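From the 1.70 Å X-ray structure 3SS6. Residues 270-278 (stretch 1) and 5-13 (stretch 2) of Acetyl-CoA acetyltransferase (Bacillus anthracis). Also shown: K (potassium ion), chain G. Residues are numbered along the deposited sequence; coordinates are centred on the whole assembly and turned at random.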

ATOM      1  N   GLY A 270      -7.286 -47.799 -26.151  1.00 26.77           N
ATOM      2  CA  GLY A 270      -6.485 -48.933 -25.714  1.00 27.25           C
ATOM      3  C   GLY A 270      -5.696 -48.634 -24.451  1.00 27.32           C
ATOM      4  O   GLY A 270      -4.599 -49.152 -24.259  1.00 31.93           O
ATOM      5  N   LEU A 271      -6.254 -47.788 -23.589  1.00 23.74           N
ATOM      6  CA  LEU A 271      -5.572 -47.362 -22.370  1.00 22.37           C
ATOM      7  C   LEU A 271      -6.039 -48.171 -21.172  1.00 26.22           C
ATOM      8  O   LEU A 271      -7.238 -48.403 -21.004  1.00 28.86           O
ATOM      9  CB  LEU A 271      -5.865 -45.880 -22.075  1.00 21.61           C
ATOM     10  CG  LEU A 271      -5.469 -44.810 -23.083  1.00 29.11           C
ATOM     11  CD1 LEU A 271      -5.923 -43.436 -22.591  1.00 23.38           C
ATOM     12  CD2 LEU A 271      -3.971 -44.821 -23.288  1.00 36.70           C
ATOM     13  N   GLN A 272      -5.094 -48.589 -20.334  1.00 20.61           N
ATOM     14  CA  GLN A 272      -5.423 -49.139 -19.017  1.00 18.86           C
ATOM     15  C   GLN A 272      -5.459 -48.009 -17.991  1.00 17.20           C
ATOM     16  O   GLN A 272      -4.418 -47.466 -17.622  1.00 16.94           O
ATOM     17  CB  GLN A 272      -4.387 -50.189 -18.603  1.00 20.54           C
ATOM     18  CG  GLN A 272      -4.560 -50.739 -17.187  1.00 19.67           C
ATOM     19  CD  GLN A 272      -5.906 -51.407 -16.980  1.00 21.69           C
ATOM     20  OE1 GLN A 272      -6.729 -50.944 -16.186  1.00 25.29           O
ATOM     21  NE2 GLN A 272      -6.139 -52.494 -17.696  1.00 23.10           N
ATOM     22  N   PRO A 273      -6.659 -47.647 -17.522  1.00 18.04           N
ATOM     23  CA  PRO A 273      -6.724 -46.573 -16.527  1.00 15.85           C
ATOM     24  C   PRO A 273      -6.132 -47.008 -15.197  1.00 16.75           C
ATOM     25  O   PRO A 273      -6.001 -48.205 -14.938  1.00 17.27           O
ATOM     26  CB  PRO A 273      -8.230 -46.313 -16.379  1.00 16.09           C
ATOM     27  CG  PRO A 273      -8.854 -46.898 -17.646  1.00 16.13           C
ATOM     28  CD  PRO A 273      -7.999 -48.116 -17.915  1.00 17.19           C
ATOM     29  N   LEU A 274      -5.771 -46.023 -14.378  1.00 14.67           N
ATOM     30  CA  LEU A 274      -5.265 -46.258 -13.033  1.00 16.59           C
ATOM     31  C   LEU A 274      -6.400 -46.606 -12.088  1.00 18.77           C
ATOM     32  O   LEU A 274      -6.221 -47.398 -11.157  1.00 17.96           O
ATOM     33  CB  LEU A 274      -4.574 -44.993 -12.497  1.00 14.20           C
ATOM     34  CG  LEU A 274      -3.386 -44.450 -13.282  1.00 16.04           C
ATOM     35  CD1 LEU A 274      -2.964 -43.100 -12.706  1.00 15.82           C
ATOM     36  CD2 LEU A 274      -2.223 -45.434 -13.245  1.00 22.25           C
ATOM     37  N   ALA A 275      -7.561 -45.996 -12.319  1.00 16.60           N
ATOM     38  CA  ALA A 275      -8.654 -46.056 -11.359  1.00 13.48           C
ATOM     39  C   ALA A 275      -9.965 -45.590 -11.975  1.00 15.87           C
ATOM     40  O   ALA A 275      -9.968 -44.943 -13.020  1.00 16.13           O
ATOM     41  CB  ALA A 275      -8.319 -45.177 -10.144  1.00 14.89           C
ATOM     42  N   ARG A 276     -11.073 -45.918 -11.312  1.00 15.04           N
ATOM     43  CA  ARG A 276     -12.379 -45.382 -11.678  1.00 16.18           C
ATOM     44  C   ARG A 276     -12.965 -44.605 -10.509  1.00 17.58           C
ATOM     45  O   ARG A 276     -12.644 -44.862  -9.343  1.00 17.78           O
ATOM     46  CB  ARG A 276     -13.341 -46.501 -12.098  1.00 17.99           C
ATOM     47  CG  ARG A 276     -13.788 -47.406 -10.942  1.00 17.01           C
ATOM     48  CD  ARG A 276     -14.911 -48.379 -11.364  1.00 20.05           C
ATOM     49  NE  ARG A 276     -14.451 -49.349 -12.357  1.00 21.38           N
ATOM     50  CZ  ARG A 276     -14.652 -49.238 -13.666  1.00 23.37           C
ATOM     51  NH1 ARG A 276     -15.319 -48.199 -14.162  1.00 23.61           N
ATOM     52  NH2 ARG A 276     -14.192 -50.173 -14.486  1.00 23.91           N
ATOM     53  N   ILE A 277     -13.815 -43.638 -10.821  1.00 14.96           N
ATOM     54  CA  ILE A 277     -14.562 -42.953  -9.777  1.00 15.43           C
ATOM     55  C   ILE A 277     -15.897 -43.668  -9.597  1.00 18.17           C
ATOM     56  O   ILE A 277     -16.640 -43.863 -10.566  1.00 19.25           O
ATOM     57  CB  ILE A 277     -14.774 -41.467 -10.123  1.00 14.31           C
ATOM     58  CG1 ILE A 277     -13.434 -40.730 -10.075  1.00 15.96           C
ATOM     59  CG2 ILE A 277     -15.739 -40.829  -9.120  1.00 15.45           C
ATOM     60  CD1 ILE A 277     -13.458 -39.305 -10.640  1.00 17.35           C
ATOM     61  N   VAL A 278     -16.203 -44.093  -8.373  1.00 16.85           N
ATOM     62  CA  VAL A 278     -17.498 -44.736  -8.145  1.00 16.70           C
ATOM     63  C   VAL A 278     -18.540 -43.856  -7.453  1.00 17.49           C
ATOM     64  O   VAL A 278     -19.722 -44.186  -7.469  1.00 20.52           O
ATOM     65  CB  VAL A 278     -17.378 -46.090  -7.412  1.00 23.80           C
ATOM     66  CG1 VAL A 278     -16.582 -47.088  -8.263  1.00 26.94           C
ATOM     67  CG2 VAL A 278     -16.749 -45.916  -6.058  1.00 23.99           C
TER
HETATM   68  K     K G 396       0.298 -41.262 -13.620  1.00 23.27           K
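Stretch 2 (5-13) HNVVITAAV

Stretch 2 lies against stretch 1 as an antiparallel β-strand neighbour, held by a short ladder of backbone hydrogen bonds and packed with small and branched apolar side chains, with 600 Å² buried between the two, both sides summed. Stretch 1 begins as loop, with Gly270 at positive phi closing a helix in a Schellman motif. Leu271 to Pro273 are already extended, Leu274 breaks the run at phi/psi -77/-35, and the strand is Ala275 to Val278, extended through Ile277. Stretch 2 enters strand at Val7 and stays in it through Val13. The N-to-C directions of the two strands make an angle of 148°, and their axes come within 4.6 Å.

The register follows from the CA pairs: Ala275 CA is 5.3 Å from Ile9 CA in a hydrogen-bonded pair, and Arg276 CA is 4.2 Å from Val8 CA in the narrower non-hydrogen-bonded pair that follows. Ile9 is the anchor. Its N donates to Ala275 O at 2.8 Å, while its O accepts from Leu274 N at 2.8 Å and only weakly from Ala275 N at 3.5 Å, so the strongest bond to this carbonyl comes from the residue just before the strand. Farther along, Ile277 N donates to Val7 O at 3.0 Å. Return closure at that end passes through a water, which donates to Ile277 O at 2.8 Å and accepts from Val7 N at 2.8 Å. At the narrow pair the backbones are close enough for CA-H...O contacts, Arg276 CA to Val7 O and Val8 CA to Ala275 O, both 3.4 Å.

Side chains alternate between the faces. Ala275, Ile277, Val7 and Ile9 share one: Ile277 CG1 lies 3.9 Å from Ile9 CD1, Ile277 CD1 lies 4.0 Å from Val7 CG1, and the small Ala275 meets Ile9 more loosely, CB to CD1 at 4.4 Å. Arg276 and Val8 occupy the other, with Arg276 CB 4.2 Å from Val8 CG1; the guanidinium approaches Asn6 obliquely, NH1 to ND2 at 3.9 Å, and both of these nitrogens are hydrogen-bonded elsewhere in the structure.

Before the strand, the loop extends the contact by packing. Pro273 CG sits 3.7 Å from Val8 CG2, and Leu271 CD1 reaches Thr10 CG2 at 4.1 Å. Leu274 starts sideways, but its end comes nearer, placing CD1 3.8 Å from Ala11 CA and 4.1 Å from Ala12 CB. A second water donates to both Gln272 O at 2.8 Å and Thr10 O at 2.9 Å, bridging the backbones beyond the direct bonds.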

ATOM      1  N   HIS A   5     -21.951 -42.023 -18.491  1.00 18.76           N
ATOM      2  CA  HIS A   5     -20.686 -42.714 -18.713  1.00 20.24           C
ATOM      3  C   HIS A   5     -19.915 -42.951 -17.430  1.00 18.41           C
ATOM      4  O   HIS A   5     -19.898 -42.095 -16.550  1.00 18.16           O
ATOM      5  CB  HIS A   5     -19.829 -41.903 -19.684  1.00 22.20           C
ATOM      6  CG  HIS A   5     -20.435 -41.787 -21.045  1.00 31.87           C
ATOM      7  ND1 HIS A   5     -20.210 -42.716 -22.038  1.00 38.22           N
ATOM      8  CD2 HIS A   5     -21.290 -40.876 -21.563  1.00 35.96           C
ATOM      9  CE1 HIS A   5     -20.887 -42.371 -23.119  1.00 42.14           C
ATOM     10  NE2 HIS A   5     -21.553 -41.261 -22.858  1.00 41.53           N
ATOM     11  N   ASN A   6     -19.262 -44.105 -17.326  1.00 18.03           N
ATOM     12  CA  ASN A   6     -18.348 -44.323 -16.212  1.00 17.49           C
ATOM     13  C   ASN A   6     -17.147 -43.419 -16.389  1.00 18.71           C
ATOM     14  O   ASN A   6     -16.698 -43.203 -17.516  1.00 17.01           O
ATOM     15  CB  ASN A   6     -17.863 -45.774 -16.164  1.00 16.15           C
ATOM     16  CG  ASN A   6     -18.974 -46.765 -15.843  1.00 19.98           C
ATOM     17  OD1 ASN A   6     -20.053 -46.385 -15.394  1.00 21.69           O
ATOM     18  ND2 ASN A   6     -18.688 -48.059 -16.044  1.00 21.64           N
ATOM     19  N   VAL A   7     -16.613 -42.919 -15.279  1.00 14.29           N
ATOM     20  CA  VAL A   7     -15.459 -42.018 -15.302  1.00 14.01           C
ATOM     21  C   VAL A   7     -14.196 -42.748 -14.835  1.00 16.16           C
ATOM     22  O   VAL A   7     -14.164 -43.308 -13.740  1.00 17.01           O
ATOM     23  CB  VAL A   7     -15.697 -40.819 -14.397  1.00 15.51           C
ATOM     24  CG1 VAL A   7     -14.505 -39.847 -14.479  1.00 15.46           C
ATOM     25  CG2 VAL A   7     -16.995 -40.119 -14.789  1.00 16.67           C
ATOM     26  N   VAL A   8     -13.160 -42.743 -15.665  1.00 15.06           N
ATOM     27  CA  VAL A   8     -11.894 -43.358 -15.293  1.00 13.06           C
ATOM     28  C   VAL A   8     -10.786 -42.319 -15.301  1.00 16.27           C
ATOM     29  O   VAL A   8     -10.919 -41.244 -15.887  1.00 14.66           O
ATOM     30  CB  VAL A   8     -11.522 -44.562 -16.204  1.00 15.36           C
ATOM     31  CG1 VAL A   8     -12.601 -45.644 -16.107  1.00 16.90           C
ATOM     32  CG2 VAL A   8     -11.328 -44.114 -17.636  1.00 16.89           C
ATOM     33  N   ILE A   9      -9.696 -42.648 -14.623  1.00 15.76           N
ATOM     34  CA  ILE A   9      -8.585 -41.734 -14.419  1.00 13.18           C
ATOM     35  C   ILE A   9      -7.365 -42.379 -15.047  1.00 14.89           C
ATOM     36  O   ILE A   9      -6.995 -43.491 -14.671  1.00 15.92           O
ATOM     37  CB  ILE A   9      -8.328 -41.541 -12.909  1.00 12.64           C
ATOM     38  CG1 ILE A   9      -9.514 -40.816 -12.259  1.00 16.58           C
ATOM     39  CG2 ILE A   9      -7.038 -40.745 -12.670  1.00 14.21           C
ATOM     40  CD1 ILE A   9      -9.595 -41.006 -10.752  1.00 19.73           C
ATOM     41  N   THR A  10      -6.736 -41.693 -15.997  1.00 13.06           N
ATOM     42  CA  THR A  10      -5.613 -42.304 -16.726  1.00 16.71           C
ATOM     43  C   THR A  10      -4.221 -41.797 -16.335  1.00 16.77           C
ATOM     44  O   THR A  10      -3.203 -42.391 -16.731  1.00 17.58           O
ATOM     45  CB  THR A  10      -5.796 -42.154 -18.250  1.00 17.04           C
ATOM     46  OG1 THR A  10      -5.837 -40.766 -18.594  1.00 15.57           O
ATOM     47  CG2 THR A  10      -7.087 -42.837 -18.698  1.00 17.87           C
ATOM     48  N   ALA A  11      -4.173 -40.707 -15.574  1.00 14.72           N
ATOM     49  CA  ALA A  11      -2.914 -40.173 -15.065  1.00 15.88           C
ATOM     50  C   ALA A  11      -3.222 -39.406 -13.800  1.00 14.19           C
ATOM     51  O   ALA A  11      -4.326 -38.877 -13.646  1.00 14.78           O
ATOM     52  CB  ALA A  11      -2.233 -39.250 -16.090  1.00 14.56           C
ATOM     53  N   ALA A  12      -2.250 -39.363 -12.892  1.00 13.97           N
ATOM     54  CA  ALA A  12      -2.423 -38.659 -11.630  1.00 14.74           C
ATOM     55  C   ALA A  12      -1.048 -38.234 -11.149  1.00 14.86           C
ATOM     56  O   ALA A  12      -0.241 -39.073 -10.746  1.00 14.63           O
ATOM     57  CB  ALA A  12      -3.092 -39.570 -10.609  1.00 13.98           C
ATOM     58  N   VAL A  13      -0.772 -36.937 -11.218  1.00 13.98           N
ATOM     59  CA  VAL A  13       0.562 -36.432 -10.904  1.00 10.93           C
ATOM     60  C   VAL A  13       0.485 -35.164 -10.065  1.00 12.45           C
ATOM     61  O   VAL A  13      -0.562 -34.524  -9.994  1.00 13.37           O
ATOM     62  CB  VAL A  13       1.382 -36.148 -12.175  1.00 11.24           C
ATOM     63  CG1 VAL A  13       1.748 -37.459 -12.872  1.00 14.32           C
ATOM     64  CG2 VAL A  13       0.626 -35.209 -13.116  1.00 14.25           C
TER
HETATM   65  O   HOH W   1     -17.982 -42.919 -12.861  1.00 27.46           O
HETATM   66  O   HOH W   2      -3.491 -44.899 -18.066  1.00 27.49           O
HETATM   67  O   HOH W   3      -0.585 -42.907 -16.128  0.50 12.58           O
HETATM   68  O   HOH W   4       1.973 -43.721 -13.019  1.00 34.22           O